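Local coordinates for protein alpha-galactosidase (Umbelopsis vinacea, PDB 3A5V) that hydrolyses terminal alpha-galactosyl groups from galactosides, as a tetrameric enzyme of glycoside hydrolase family 27, at residues 17-22 / 273-278; 131-136 / 168-173; 200-203 / 209-212; 229-234 / 299-304; 242-247 / 282-287. All blocks are in the same frame, centred on the assembly; numbering follows the deposited sequence. Where two conformers were deposited one is given.

Interaction 1 of 5, residues 17-22 / 273-278. With NAG (2-acetamido-2-deoxy-beta-D-glucopyranose), chain C.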
# COMPACT_ATOMS: atom_id res chain seq x y z
N ASN A 17 -16.85 -19.60 -21.23
CA ASN A 17 -16.17 -19.16 -22.45
C ASN A 17 -16.92 -19.53 -23.72
O ASN A 17 -17.08 -18.70 -24.62
CB ASN A 17 -14.71 -19.62 -22.47
CG ASN A 17 -13.86 -18.87 -21.43
OD1 ASN A 17 -14.30 -17.86 -20.87
ND2 ASN A 17 -12.65 -19.36 -21.17
N LYS A 18 -17.43 -20.76 -23.77
CA LYS A 18 -18.15 -21.22 -24.94
C LYS A 18 -19.60 -20.67 -25.01
O LYS A 18 -20.03 -20.17 -26.05
CB LYS A 18 -18.12 -22.76 -24.98
CG LYS A 18 -18.87 -23.41 -26.15
CD LYS A 18 -18.28 -22.99 -27.50
CE LYS A 18 -19.07 -23.61 -28.64
NZ LYS A 18 -18.47 -23.14 -29.91
N TYR A 19 -20.35 -20.76 -23.91
CA TYR A 19 -21.79 -20.50 -23.97
C TYR A 19 -22.24 -19.19 -23.36
O TYR A 19 -23.29 -18.66 -23.72
CB TYR A 19 -22.60 -21.68 -23.38
CG TYR A 19 -22.26 -22.96 -24.10
CD1 TYR A 19 -22.56 -23.11 -25.47
CD2 TYR A 19 -21.64 -24.02 -23.43
CE1 TYR A 19 -22.23 -24.28 -26.15
CE2 TYR A 19 -21.32 -25.19 -24.11
CZ TYR A 19 -21.62 -25.31 -25.47
OH TYR A 19 -21.28 -26.45 -26.15
N GLY A 20 -21.44 -18.67 -22.43
CA GLY A 20 -21.78 -17.42 -21.74
C GLY A 20 -23.19 -17.41 -21.18
O GLY A 20 -23.65 -18.35 -20.53
N CYS A 21 -23.90 -16.32 -21.46
CA CYS A 21 -25.27 -16.19 -21.04
C CYS A 21 -26.27 -16.97 -21.90
O CYS A 21 -27.45 -17.03 -21.56
CB CYS A 21 -25.65 -14.71 -21.00
SG CYS A 21 -25.95 -13.82 -19.42
N ASN A 22 -25.83 -17.59 -22.99
CA ASN A 22 -26.71 -18.51 -23.73
C ASN A 22 -26.73 -19.93 -23.14
O ASN A 22 -27.30 -20.84 -23.73
CB ASN A 22 -26.34 -18.53 -25.22
CG ASN A 22 -26.40 -17.14 -25.85
OD1 ASN A 22 -27.28 -16.34 -25.53
ND2 ASN A 22 -25.43 -16.83 -26.71
N ASP A 273 -14.17 -25.30 -26.02
CA ASP A 273 -15.24 -26.10 -26.64
C ASP A 273 -14.89 -27.59 -26.53
O ASP A 273 -13.82 -28.01 -26.99
CB ASP A 273 -15.44 -25.69 -28.10
CG ASP A 273 -16.54 -26.49 -28.81
OD1 ASP A 273 -17.43 -27.10 -28.18
OD2 ASP A 273 -16.52 -26.48 -30.05
N VAL A 274 -15.76 -28.37 -25.88
CA VAL A 274 -15.52 -29.82 -25.73
C VAL A 274 -16.32 -30.64 -26.75
O VAL A 274 -16.17 -31.86 -26.82
CB VAL A 274 -15.80 -30.35 -24.29
CG1 VAL A 274 -14.70 -29.92 -23.32
CG2 VAL A 274 -17.19 -29.90 -23.79
N THR A 275 -17.15 -29.97 -27.55
CA THR A 275 -17.99 -30.69 -28.53
C THR A 275 -17.32 -30.87 -29.89
O THR A 275 -17.79 -31.65 -30.73
CB THR A 275 -19.39 -30.02 -28.72
OG1 THR A 275 -19.23 -28.70 -29.25
CG2 THR A 275 -20.16 -29.97 -27.38
N ASN A 276 -16.23 -30.14 -30.12
CA ASN A 276 -15.45 -30.29 -31.34
C ASN A 276 -14.00 -30.02 -30.96
O ASN A 276 -13.56 -28.88 -30.96
CB ASN A 276 -15.95 -29.34 -32.44
CG ASN A 276 -15.28 -29.57 -33.78
OD1 ASN A 276 -14.24 -30.23 -33.88
ND2 ASN A 276 -15.88 -29.03 -34.84
N ILE A 277 -13.29 -31.08 -30.59
CA ILE A 277 -11.93 -30.98 -30.08
C ILE A 277 -10.98 -31.37 -31.20
O ILE A 277 -10.97 -32.53 -31.62
CB ILE A 277 -11.71 -31.91 -28.84
CG1 ILE A 277 -12.83 -31.72 -27.79
CG2 ILE A 277 -10.32 -31.67 -28.22
CD1 ILE A 277 -12.75 -32.72 -26.61
N THR A 278 -10.20 -30.41 -31.70
CA THR A 278 -9.23 -30.68 -32.78
C THR A 278 -8.07 -31.53 -32.26
O THR A 278 -7.81 -31.58 -31.05
CB THR A 278 -8.61 -29.39 -33.37
OG1 THR A 278 -7.88 -28.72 -32.33
CG2 THR A 278 -9.69 -28.45 -33.94
C1 NAG C . -15.16 -29.35 -36.04
C2 NAG C . -16.29 -29.30 -37.09
C3 NAG C . -15.79 -29.18 -38.54
C4 NAG C . -14.51 -28.33 -38.71
C5 NAG C . -13.52 -28.59 -37.56
C6 NAG C . -12.25 -27.74 -37.59
C7 NAG C . -18.41 -30.49 -37.09
C8 NAG C . -19.07 -31.83 -37.13
N2 NAG C . -17.08 -30.50 -37.03
O3 NAG C . -16.85 -28.67 -39.32
O4 NAG C . -13.95 -28.63 -39.98
O5 NAG C . -14.16 -28.39 -36.31
O6 NAG C . -12.54 -26.40 -37.25
O7 NAG C . -19.07 -29.46 -37.12
O HOH W 1 -18.57 -27.14 -25.72
O HOH W 2 -21.45 -26.41 -28.74

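Interaction 2 of 5, residues 131-136 / 168-173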
# COMPACT_ATOMS: atom_id res chain seq x y z
N CYS A 131 -17.68 -10.10 -7.15
CA CYS A 131 -18.36 -8.89 -7.64
C CYS A 131 -19.42 -8.38 -6.66
O CYS A 131 -20.07 -9.16 -5.98
CB CYS A 131 -19.00 -9.12 -9.01
SG CYS A 131 -17.79 -9.08 -10.37
N TYR A 132 -19.55 -7.05 -6.60
CA TYR A 132 -20.62 -6.36 -5.87
C TYR A 132 -20.65 -6.71 -4.37
O TYR A 132 -21.71 -6.99 -3.81
CB TYR A 132 -21.98 -6.57 -6.58
CG TYR A 132 -21.92 -6.09 -8.03
CD1 TYR A 132 -21.73 -4.72 -8.31
CD2 TYR A 132 -22.00 -6.98 -9.11
CE1 TYR A 132 -21.65 -4.25 -9.61
CE2 TYR A 132 -21.91 -6.51 -10.44
CZ TYR A 132 -21.74 -5.14 -10.67
OH TYR A 132 -21.65 -4.64 -11.95
N ASN A 133 -19.48 -6.66 -3.74
CA ASN A 133 -19.31 -7.16 -2.38
C ASN A 133 -19.59 -6.11 -1.29
O ASN A 133 -19.41 -6.38 -0.10
CB ASN A 133 -17.93 -7.87 -2.21
CG ASN A 133 -16.75 -6.91 -2.29
OD1 ASN A 133 -16.82 -5.77 -1.84
ND2 ASN A 133 -15.64 -7.39 -2.85
N GLN A 134 -20.04 -4.93 -1.70
CA GLN A 134 -20.55 -3.91 -0.76
C GLN A 134 -19.44 -3.43 0.19
O GLN A 134 -19.66 -3.23 1.40
CB GLN A 134 -21.79 -4.43 -0.02
CG GLN A 134 -22.89 -5.01 -0.96
CD GLN A 134 -23.37 -3.99 -1.99
OE1 GLN A 134 -23.64 -2.84 -1.64
NE2 GLN A 134 -23.49 -4.42 -3.25
N GLY A 135 -18.26 -3.24 -0.39
CA GLY A 135 -17.07 -2.78 0.35
C GLY A 135 -16.53 -3.75 1.40
O GLY A 135 -15.72 -3.36 2.24
N GLN A 136 -16.95 -5.02 1.34
CA GLN A 136 -16.49 -6.01 2.33
C GLN A 136 -15.15 -6.68 1.94
O GLN A 136 -15.05 -7.91 1.82
CB GLN A 136 -17.58 -7.05 2.65
CG GLN A 136 -18.82 -6.44 3.37
CD GLN A 136 -19.92 -7.47 3.62
OE1 GLN A 136 -19.66 -8.67 3.70
NE2 GLN A 136 -21.16 -7.00 3.74
N TRP A 168 -9.83 -13.25 -6.96
CA TRP A 168 -8.84 -12.68 -7.85
C TRP A 168 -7.54 -12.27 -7.14
O TRP A 168 -6.83 -11.39 -7.62
CB TRP A 168 -9.40 -11.44 -8.56
CG TRP A 168 -10.88 -11.47 -8.95
CD1 TRP A 168 -11.54 -12.46 -9.66
CD2 TRP A 168 -11.85 -10.45 -8.68
NE1 TRP A 168 -12.87 -12.10 -9.83
CE2 TRP A 168 -13.08 -10.88 -9.25
CE3 TRP A 168 -11.80 -9.21 -8.02
CZ2 TRP A 168 -14.25 -10.10 -9.18
CZ3 TRP A 168 -12.97 -8.43 -7.95
CH2 TRP A 168 -14.18 -8.88 -8.54
N GLY A 169 -7.28 -12.88 -5.99
CA GLY A 169 -6.09 -12.57 -5.18
C GLY A 169 -6.23 -11.41 -4.20
O GLY A 169 -5.27 -11.06 -3.52
N GLU A 170 -7.43 -10.83 -4.10
CA GLU A 170 -7.62 -9.65 -3.24
C GLU A 170 -7.40 -10.00 -1.75
O GLU A 170 -7.91 -11.00 -1.26
CB GLU A 170 -8.99 -9.00 -3.45
CG GLU A 170 -9.16 -7.64 -2.73
CD GLU A 170 -10.57 -7.04 -2.85
OE1 GLU A 170 -11.56 -7.80 -3.03
OE2 GLU A 170 -10.67 -5.81 -2.72
N ASP A 171 -6.60 -9.18 -1.06
CA ASP A 171 -6.29 -9.38 0.36
C ASP A 171 -5.55 -10.68 0.71
O ASP A 171 -5.50 -11.07 1.88
CB ASP A 171 -7.57 -9.26 1.23
CG ASP A 171 -8.27 -7.92 1.05
OD1 ASP A 171 -7.57 -6.89 1.10
OD2 ASP A 171 -9.51 -7.90 0.85
N GLY A 172 -4.98 -11.35 -0.30
CA GLY A 172 -4.13 -12.53 -0.09
C GLY A 172 -4.82 -13.80 0.39
O GLY A 172 -4.58 -14.24 1.53
N PRO A 173 -5.66 -14.41 -0.47
CA PRO A 173 -6.36 -15.65 -0.10
C PRO A 173 -5.40 -16.83 0.18
O PRO A 173 -5.76 -17.71 0.94
CB PRO A 173 -7.25 -15.96 -1.30
CG PRO A 173 -6.55 -15.24 -2.49
CD PRO A 173 -5.97 -13.99 -1.86
O HOH W 3 -13.37 -5.78 -4.12

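Interaction 3 of 5, residues 200-203 / 209-212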
# COMPACT_ATOMS: atom_id res chain seq x y z
N ALA A 200 -6.95 -3.00 -18.27
CA ALA A 200 -7.90 -3.63 -17.32
C ALA A 200 -7.21 -4.63 -16.39
O ALA A 200 -7.82 -5.09 -15.42
CB ALA A 200 -9.08 -4.30 -18.07
N CYS A 201 -5.96 -4.97 -16.69
CA CYS A 201 -5.13 -5.82 -15.80
C CYS A 201 -3.84 -5.06 -15.42
O CYS A 201 -2.74 -5.41 -15.88
CB CYS A 201 -4.82 -7.16 -16.47
SG CYS A 201 -3.86 -8.32 -15.42
N PRO A 202 -3.99 -3.98 -14.62
CA PRO A 202 -2.83 -3.12 -14.37
C PRO A 202 -1.74 -3.77 -13.51
O PRO A 202 -0.57 -3.43 -13.66
CB PRO A 202 -3.44 -1.92 -13.64
CG PRO A 202 -4.67 -2.47 -12.96
CD PRO A 202 -5.20 -3.49 -13.93
N CYS A 203 -2.10 -4.69 -12.61
CA CYS A 203 -1.12 -5.22 -11.66
C CYS A 203 -0.18 -6.21 -12.33
O CYS A 203 -0.62 -7.03 -13.13
CB CYS A 203 -1.81 -5.92 -10.50
SG CYS A 203 -2.86 -4.83 -9.51
N VAL A 209 -4.76 -4.26 -5.75
CA VAL A 209 -6.08 -3.83 -5.28
C VAL A 209 -7.12 -3.70 -6.42
O VAL A 209 -8.27 -3.34 -6.18
CB VAL A 209 -6.04 -2.48 -4.50
CG1 VAL A 209 -5.10 -2.58 -3.30
CG2 VAL A 209 -5.63 -1.37 -5.40
N LEU A 210 -6.69 -3.96 -7.66
CA LEU A 210 -7.60 -3.97 -8.81
C LEU A 210 -7.19 -5.10 -9.73
O LEU A 210 -6.40 -4.92 -10.66
CB LEU A 210 -7.63 -2.60 -9.53
CG LEU A 210 -8.51 -2.46 -10.79
CD1 LEU A 210 -9.97 -2.79 -10.52
CD2 LEU A 210 -8.39 -1.04 -11.34
N ALA A 211 -7.69 -6.30 -9.46
CA ALA A 211 -7.28 -7.50 -10.18
C ALA A 211 -7.69 -7.45 -11.65
O ALA A 211 -6.92 -7.83 -12.54
CB ALA A 211 -7.85 -8.74 -9.51
N GLY A 212 -8.91 -6.98 -11.90
CA GLY A 212 -9.39 -6.78 -13.26
C GLY A 212 -9.52 -8.06 -14.08
O GLY A 212 -9.82 -9.14 -13.55
O HOH W 4 -4.61 -6.29 -12.27

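Interaction 4 of 5, residues 229-234 / 299-304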
# COMPACT_ATOMS: atom_id res chain seq x y z
N GLN A 229 4.49 -21.06 -2.97
CA GLN A 229 4.96 -21.50 -1.65
C GLN A 229 3.81 -21.84 -0.66
O GLN A 229 4.03 -22.55 0.32
CB GLN A 229 5.86 -20.43 -1.02
CG GLN A 229 5.16 -19.07 -0.83
CD GLN A 229 6.09 -18.03 -0.22
OE1 GLN A 229 6.66 -18.25 0.85
NE2 GLN A 229 6.24 -16.89 -0.89
N LYS A 230 2.61 -21.29 -0.89
CA LYS A 230 1.51 -21.46 0.05
C LYS A 230 0.62 -22.66 -0.26
O LYS A 230 -0.19 -23.06 0.59
CB LYS A 230 0.63 -20.18 0.14
CG LYS A 230 1.35 -18.90 0.61
CD LYS A 230 1.87 -19.01 2.03
CE LYS A 230 2.69 -17.76 2.36
NZ LYS A 230 3.14 -17.80 3.78
N ALA A 231 0.76 -23.22 -1.46
CA ALA A 231 -0.13 -24.27 -1.96
C ALA A 231 0.12 -25.57 -1.21
O ALA A 231 1.26 -25.90 -0.92
CB ALA A 231 0.12 -24.49 -3.45
N ARG A 232 -0.95 -26.32 -0.94
CA ARG A 232 -0.87 -27.60 -0.22
C ARG A 232 -1.99 -28.52 -0.74
O ARG A 232 -2.97 -28.04 -1.30
CB ARG A 232 -1.11 -27.42 1.29
CG ARG A 232 -0.15 -26.46 2.05
CD ARG A 232 1.24 -27.06 2.29
NE ARG A 232 2.09 -26.11 3.01
CZ ARG A 232 2.86 -25.17 2.44
NH1 ARG A 232 2.96 -25.08 1.11
NH2 ARG A 232 3.57 -24.34 3.20
N SER A 233 -1.86 -29.82 -0.49
CA SER A 233 -2.96 -30.74 -0.77
C SER A 233 -4.23 -30.17 -0.14
O SER A 233 -4.21 -29.76 1.04
CB SER A 233 -2.68 -32.14 -0.19
OG SER A 233 -3.73 -33.05 -0.52
N GLY A 234 -5.31 -30.14 -0.93
CA GLY A 234 -6.61 -29.62 -0.48
C GLY A 234 -6.78 -28.10 -0.51
O GLY A 234 -7.82 -27.61 -0.12
N PHE A 299 2.26 -33.36 -4.27
CA PHE A 299 1.44 -32.13 -4.08
C PHE A 299 2.22 -30.82 -4.03
O PHE A 299 1.78 -29.87 -3.37
CB PHE A 299 0.63 -32.23 -2.78
CG PHE A 299 -0.19 -33.45 -2.69
CD1 PHE A 299 -0.95 -33.86 -3.75
CD2 PHE A 299 -0.20 -34.20 -1.55
CE1 PHE A 299 -1.67 -34.98 -3.66
CE2 PHE A 299 -0.93 -35.29 -1.49
CZ PHE A 299 -1.66 -35.68 -2.54
N SER A 300 3.35 -30.75 -4.73
CA SER A 300 4.25 -29.62 -4.63
C SER A 300 4.30 -28.86 -5.96
O SER A 300 4.61 -29.46 -6.98
CB SER A 300 5.66 -30.15 -4.31
OG SER A 300 6.51 -29.09 -3.95
N PRO A 301 3.99 -27.54 -5.95
CA PRO A 301 4.22 -26.76 -7.17
C PRO A 301 5.71 -26.72 -7.53
O PRO A 301 6.58 -26.74 -6.64
CB PRO A 301 3.76 -25.34 -6.79
CG PRO A 301 2.83 -25.52 -5.65
CD PRO A 301 3.40 -26.71 -4.88
N ALA A 302 6.01 -26.62 -8.83
CA ALA A 302 7.40 -26.35 -9.25
C ALA A 302 7.74 -24.91 -8.87
O ALA A 302 6.86 -24.04 -8.90
CB ALA A 302 7.57 -26.59 -10.77
N ASN A 303 9.00 -24.65 -8.51
CA ASN A 303 9.48 -23.31 -8.16
C ASN A 303 10.22 -22.65 -9.31
O ASN A 303 10.91 -23.34 -10.06
CB ASN A 303 10.44 -23.38 -6.94
CG ASN A 303 9.81 -24.05 -5.74
OD1 ASN A 303 10.31 -25.06 -5.21
ND2 ASN A 303 8.68 -23.53 -5.32
N ARG A 304 10.11 -21.32 -9.46
CA ARG A 304 10.91 -20.63 -10.47
C ARG A 304 12.33 -20.37 -9.91
O ARG A 304 12.51 -19.58 -8.98
CB ARG A 304 10.24 -19.32 -10.96
CG ARG A 304 10.99 -18.64 -12.12
CD ARG A 304 10.11 -17.66 -12.89
NE ARG A 304 9.99 -16.34 -12.25
CZ ARG A 304 9.14 -15.39 -12.63
NH1 ARG A 304 8.27 -15.60 -13.63
NH2 ARG A 304 9.11 -14.23 -11.99
O HOH W 5 2.26 -29.25 -0.80

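Interaction 5 of 5, residues 242-247 / 282-287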
# COMPACT_ATOMS: atom_id res chain seq x y z
N LEU A 242 -8.26 -22.78 -18.54
CA LEU A 242 -7.42 -23.02 -19.70
C LEU A 242 -8.10 -22.50 -20.98
O LEU A 242 -9.26 -22.84 -21.23
CB LEU A 242 -7.14 -24.53 -19.84
CG LEU A 242 -6.28 -25.10 -18.70
CD1 LEU A 242 -6.43 -26.63 -18.58
CD2 LEU A 242 -4.79 -24.70 -18.83
N GLU A 243 -7.37 -21.72 -21.77
CA GLU A 243 -7.85 -21.15 -23.04
C GLU A 243 -7.59 -22.04 -24.27
O GLU A 243 -7.97 -21.67 -25.39
CB GLU A 243 -7.20 -19.77 -23.26
CG GLU A 243 -7.61 -18.71 -22.23
CD GLU A 243 -8.96 -18.05 -22.53
OE1 GLU A 243 -9.60 -18.38 -23.55
OE2 GLU A 243 -9.38 -17.18 -21.74
N VAL A 244 -6.95 -23.19 -24.05
CA VAL A 244 -6.51 -24.07 -25.14
C VAL A 244 -7.61 -24.38 -26.18
O VAL A 244 -8.69 -24.91 -25.85
CB VAL A 244 -5.92 -25.39 -24.60
CG1 VAL A 244 -5.35 -26.21 -25.78
CG2 VAL A 244 -4.82 -25.09 -23.54
N GLY A 245 -7.34 -24.02 -27.43
CA GLY A 245 -8.28 -24.30 -28.51
C GLY A 245 -9.11 -23.11 -28.93
O GLY A 245 -9.79 -23.16 -29.97
N ASN A 246 -9.10 -22.05 -28.13
CA ASN A 246 -9.93 -20.88 -28.44
C ASN A 246 -9.42 -20.04 -29.63
O ASN A 246 -10.21 -19.34 -30.28
CB ASN A 246 -10.26 -20.05 -27.18
CG ASN A 246 -11.16 -20.82 -26.21
OD1 ASN A 246 -11.89 -21.77 -26.60
ND2 ASN A 246 -11.12 -20.44 -24.93
N GLY A 247 -8.13 -20.13 -29.93
CA GLY A 247 -7.62 -19.60 -31.21
C GLY A 247 -6.76 -18.34 -31.17
O GLY A 247 -6.13 -18.00 -32.16
N LYS A 282 -6.24 -31.80 -28.57
CA LYS A 282 -6.09 -33.08 -27.85
C LYS A 282 -4.63 -33.30 -27.44
O LYS A 282 -4.35 -33.78 -26.36
CB LYS A 282 -6.54 -34.25 -28.73
CG LYS A 282 -8.04 -34.32 -29.02
CD LYS A 282 -8.36 -35.53 -29.94
CE LYS A 282 -9.87 -35.63 -30.19
NZ LYS A 282 -10.23 -36.67 -31.23
N GLU A 283 -3.70 -32.94 -28.33
CA GLU A 283 -2.26 -33.08 -28.04
C GLU A 283 -1.88 -32.36 -26.74
O GLU A 283 -1.06 -32.86 -25.96
CB GLU A 283 -1.44 -32.55 -29.22
CG GLU A 283 0.06 -32.74 -29.07
CD GLU A 283 0.87 -32.24 -30.27
OE1 GLU A 283 0.30 -32.11 -31.39
OE2 GLU A 283 2.08 -31.96 -30.07
N ILE A 284 -2.48 -31.19 -26.52
CA ILE A 284 -2.18 -30.38 -25.32
C ILE A 284 -2.95 -30.83 -24.05
O ILE A 284 -2.38 -30.90 -22.95
CB ILE A 284 -2.43 -28.85 -25.57
CG1 ILE A 284 -1.62 -28.33 -26.79
CG2 ILE A 284 -2.13 -28.00 -24.28
CD1 ILE A 284 -0.07 -28.52 -26.71
N ILE A 285 -4.23 -31.16 -24.20
CA ILE A 285 -5.05 -31.41 -23.00
C ILE A 285 -5.23 -32.89 -22.65
O ILE A 285 -5.82 -33.21 -21.61
CB ILE A 285 -6.42 -30.67 -23.05
CG1 ILE A 285 -7.37 -31.32 -24.09
CG2 ILE A 285 -6.20 -29.13 -23.29
CD1 ILE A 285 -8.79 -30.72 -24.11
N MET A 286 -4.75 -33.80 -23.51
CA MET A 286 -4.98 -35.23 -23.26
C MET A 286 -3.70 -36.02 -23.09
O MET A 286 -3.66 -37.23 -23.38
CB MET A 286 -5.86 -35.87 -24.35
CG MET A 286 -7.23 -35.21 -24.54
SD MET A 286 -8.20 -36.18 -25.74
CE MET A 286 -9.74 -35.26 -25.78
N ASN A 287 -2.65 -35.36 -22.62
CA ASN A 287 -1.37 -36.03 -22.42
C ASN A 287 -1.30 -36.53 -20.98
O ASN A 287 -1.14 -35.73 -20.06
CB ASN A 287 -0.21 -35.08 -22.76
CG ASN A 287 1.16 -35.74 -22.63
OD1 ASN A 287 1.42 -36.48 -21.68
ND2 ASN A 287 2.06 -35.45 -23.58

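Interaction 1 of 5, residues 17-22 / 273-278
Lys18 and Tyr19 meet the turn at Asp273-Thr275 without a direct hydrogen bond: one long salt bridge and two waters carry the polar part of the contact. Lys18 NZ stands 3.9 Å from Asp273 OD2 and Lys18 CE 3.8 Å from Asp273 CG, so the lysine tail crosses the carboxylate at a slant, its CE as near as its NZ. A chi1 of 179° puts Lys18 CG over the centre of the Tyr19 ring, 3.3 Å above its plane; the bend at chi2 (61°) then turns the rest of the chain toward Asp273. Tyr19 OH bonds water 1 at 2.8 Å and water 2 at 2.6 Å; the first accepts from Val274 N and the second donates to Thr275 OG1. Asp273 OD1 is gripped twice within its own loop, by Thr275 N at 3.0 Å from above the carboxylate plane, an Asx turn, and by Thr275 OG1 at 2.6 Å on the syn lone pair. An alanine here is likely to leave Lys18 without this nearby charge and the Thr275 N-H and hydroxyl without their shared acceptor. The contact joins helix 16-19 to the loop after strand 268-270, where the next residue, Asn276, carries an N-linked N-acetylglucosamine on ND2. Chemically, the tyrosine hydroxyl reaches Val274 N and Thr275 OG1 through water, and the long surface charge pair is probably weak.

Interaction 2 of 5, residues 131-136 / 168-173
Cys131 SG comes to the Trp168 indole at its edge, almost in the ring plane: it sits 5.1 Å from the centroid of the six-membered ring, 83° off the normal, with Trp168 CZ2 the nearest atom at 3.9 Å. The tryptophan thus offers its C-H rim and not its face to the sulfur, which is half of a disulfide with Cys101. On the pyrrole side of the indole, NE1 makes a weak hydrogen bond to Asp129. A leucine in place of Trp168 would probably open a gap beside the disulfide and leave Asp129 without that N-H.

The second pair crosses at an angle. Glu170, its chain extended from a chi1 of -171°, sends its carboxylate toward the amide of Asn133, the two planes 29° apart. Asn133 ND2 and Glu170 OE1 remain 4.1 Å apart, and water 3 lies between them, accepting from Asn133 ND2 at 3.1 Å and standing 2.9 Å from Glu170 OE1. Each group has a stronger partner nearby: Asn130 OD1 for Asn133, Ser137 OG for Glu170.

The two loops follow neighbouring parallel strands, 125-129 and 162-165, of the (beta/alpha)8 barrel, at the strands' C-terminal ends, and Gln134 bonds Tyr144 and Thr179 of the second subunit. The chemistry is that of a single sulfur set against the indole edge, beside a water-bridged polar pair whose carboxylate also bonds Ser137 through OE2 and Asn130 ND2 through OE1.

Interaction 3 of 5, residues 200-203 / 209-212
Ala200 meets Gly212 through its carbonyl: Ala200 O lies 3.2 Å from Gly212 CA in a CA-H...O contact with an angle of 158° at the hydrogen. Any side chain on the glycine would run into that oxygen, and the positive phi of Gly212 favours glycine too. The same carbonyl accepts a hydrogen bond from Gln229 of the second subunit. Cys201 follows, its CA 4.2 Å from Ala211 O; its SG forms a disulfide with Cys215. The two segments run 140° apart in direction and belong to the long loop between barrel strand 183-185 and helix 217-227, which is laced by this disulfide and by a second one, Cys203-Cys208. No hydrogen bond passes directly from one segment to the other here. Pro202 lays its ring beside Leu210, with Pro202 CD 3.8 Å from Leu210 O and Pro202 CG 4.3 Å from Leu210 CD2, and Tyr206 of the second subunit packs against both residues. At Cys203, SG approaches Leu210 O to 3.7 Å, while the backbone N turns to water 4, which accepts from Cys203 N at 3.0 Å and donates to Leu210 O and Ala211 O, each at 2.8 Å. That water gives three backbone atoms a common partner in this mostly buried contact, and Cys203 O in turn takes bonds from Asn219 and Lys223 of helix 217-227.

Interaction 4 of 5, residues 229-234 / 299-304
The Phe299 ring carries Ser233 on one face: Ser233 CB lies 3.9 Å from the ring centroid, 26° off the normal, a CH-pi contact whose closest ring atom is Phe299 CD2 at 3.5 Å. Ser233 OG sits above the same face: a chi1 of -178° sets it over toward the rim of the ring, where it bonds Ile7 O. Side chains of Ile7, Thr8 and Trp236 also touch the phenylalanine.

The other flat group, the Arg232 guanidinium, bonds back to its own segment. Its NH1 reaches Gln229 O at 2.9 Å and Ala231 O at 2.8 Å; the guanidinium thus ties down the loop it grows from, and the Arg232 side chain packs on Tyr132 of the third subunit.

Farther along the segments the touch is apolar to apolar, Ala231 CB meeting Pro301 CG at 3.6 Å. Water 5 spans the two backbones: it donates to Phe299 O at 2.7 Å and, weakly, to Ala231 O.

The contact links the loop between helix 217-227 and barrel strand 236-238 to the connection that leads into strand 303-308, the first strand of the C-terminal beta sandwich. The third subunit lies close here too, its Leu210 against Lys230 and its Arg214 against Asn303. With no direct hydrogen bond across, the two parts are held by van der Waals and CH-pi contact, and the one water gives the carbonyl of Phe299 a partner.

Interaction 5 of 5, residues 242-247 / 282-287
This is a small, buried and wholly apolar contact between the loop after barrel strand 236-238 and the last turn of helix 279-285. Val244 carries nearly all of it from the loop side. With chi1 at -175°, its CG1 fits between two successive residues of the helix, 3.9 Å from Ile284 CB and 3.9 Å from Ile285 CG2. The other branch, Val244 CG2, lies 4.0 Å from Ile284 CG2, so both methyls of the valine are engaged. Val244 and Ile285 run past each other in opposite senses, while Ile284 turns its outer end toward Arg255 and Tyr258 of helix 251-263.

In the (beta/alpha)8 barrel, the loop and the helix follow the seventh and eighth strands, and Ile285 also touches Leu270 of strand 268-270. The valine sits on a type II beta turn, Glu243 to Asn246, in which a CB on Gly245 would jam against the carbonyl O of Val244. Asn246 N closes the turn on Glu243 O at 3.0 Å; Asn246 ND2 adds a second bond, to Glu243 OE1 at 2.9 Å, 161° at the hydrogen, and also donates to Gly271 O. Lys282, Glu283, Met286 and Asn287, which take no part in the contact, line a pocket holding a polyether molecule.

In the fold
From the N terminus, residues 17-22, just after the first barrel strand, pair with 273-278, past the eighth, to close interaction 1. Within that long span, interaction 2 joins the loops after strands 125-129 and 162-165, and interaction 3 then folds the loop after strand 183-185 on itself; they touch where Trp168 packs on Ala211, and both lie beside the second subunit. Interaction 4, 229-234 with 299-304, crosses interaction 1 and ties the barrel to the start of the beta sandwich. Interaction 5 falls within its span, joining the loop after strand 236-238 to helix 279-285; it also crosses interaction 1, which it touches through Ile277 and Met286. Interactions 1 and 4 lie on opposite sides of the chain's centre.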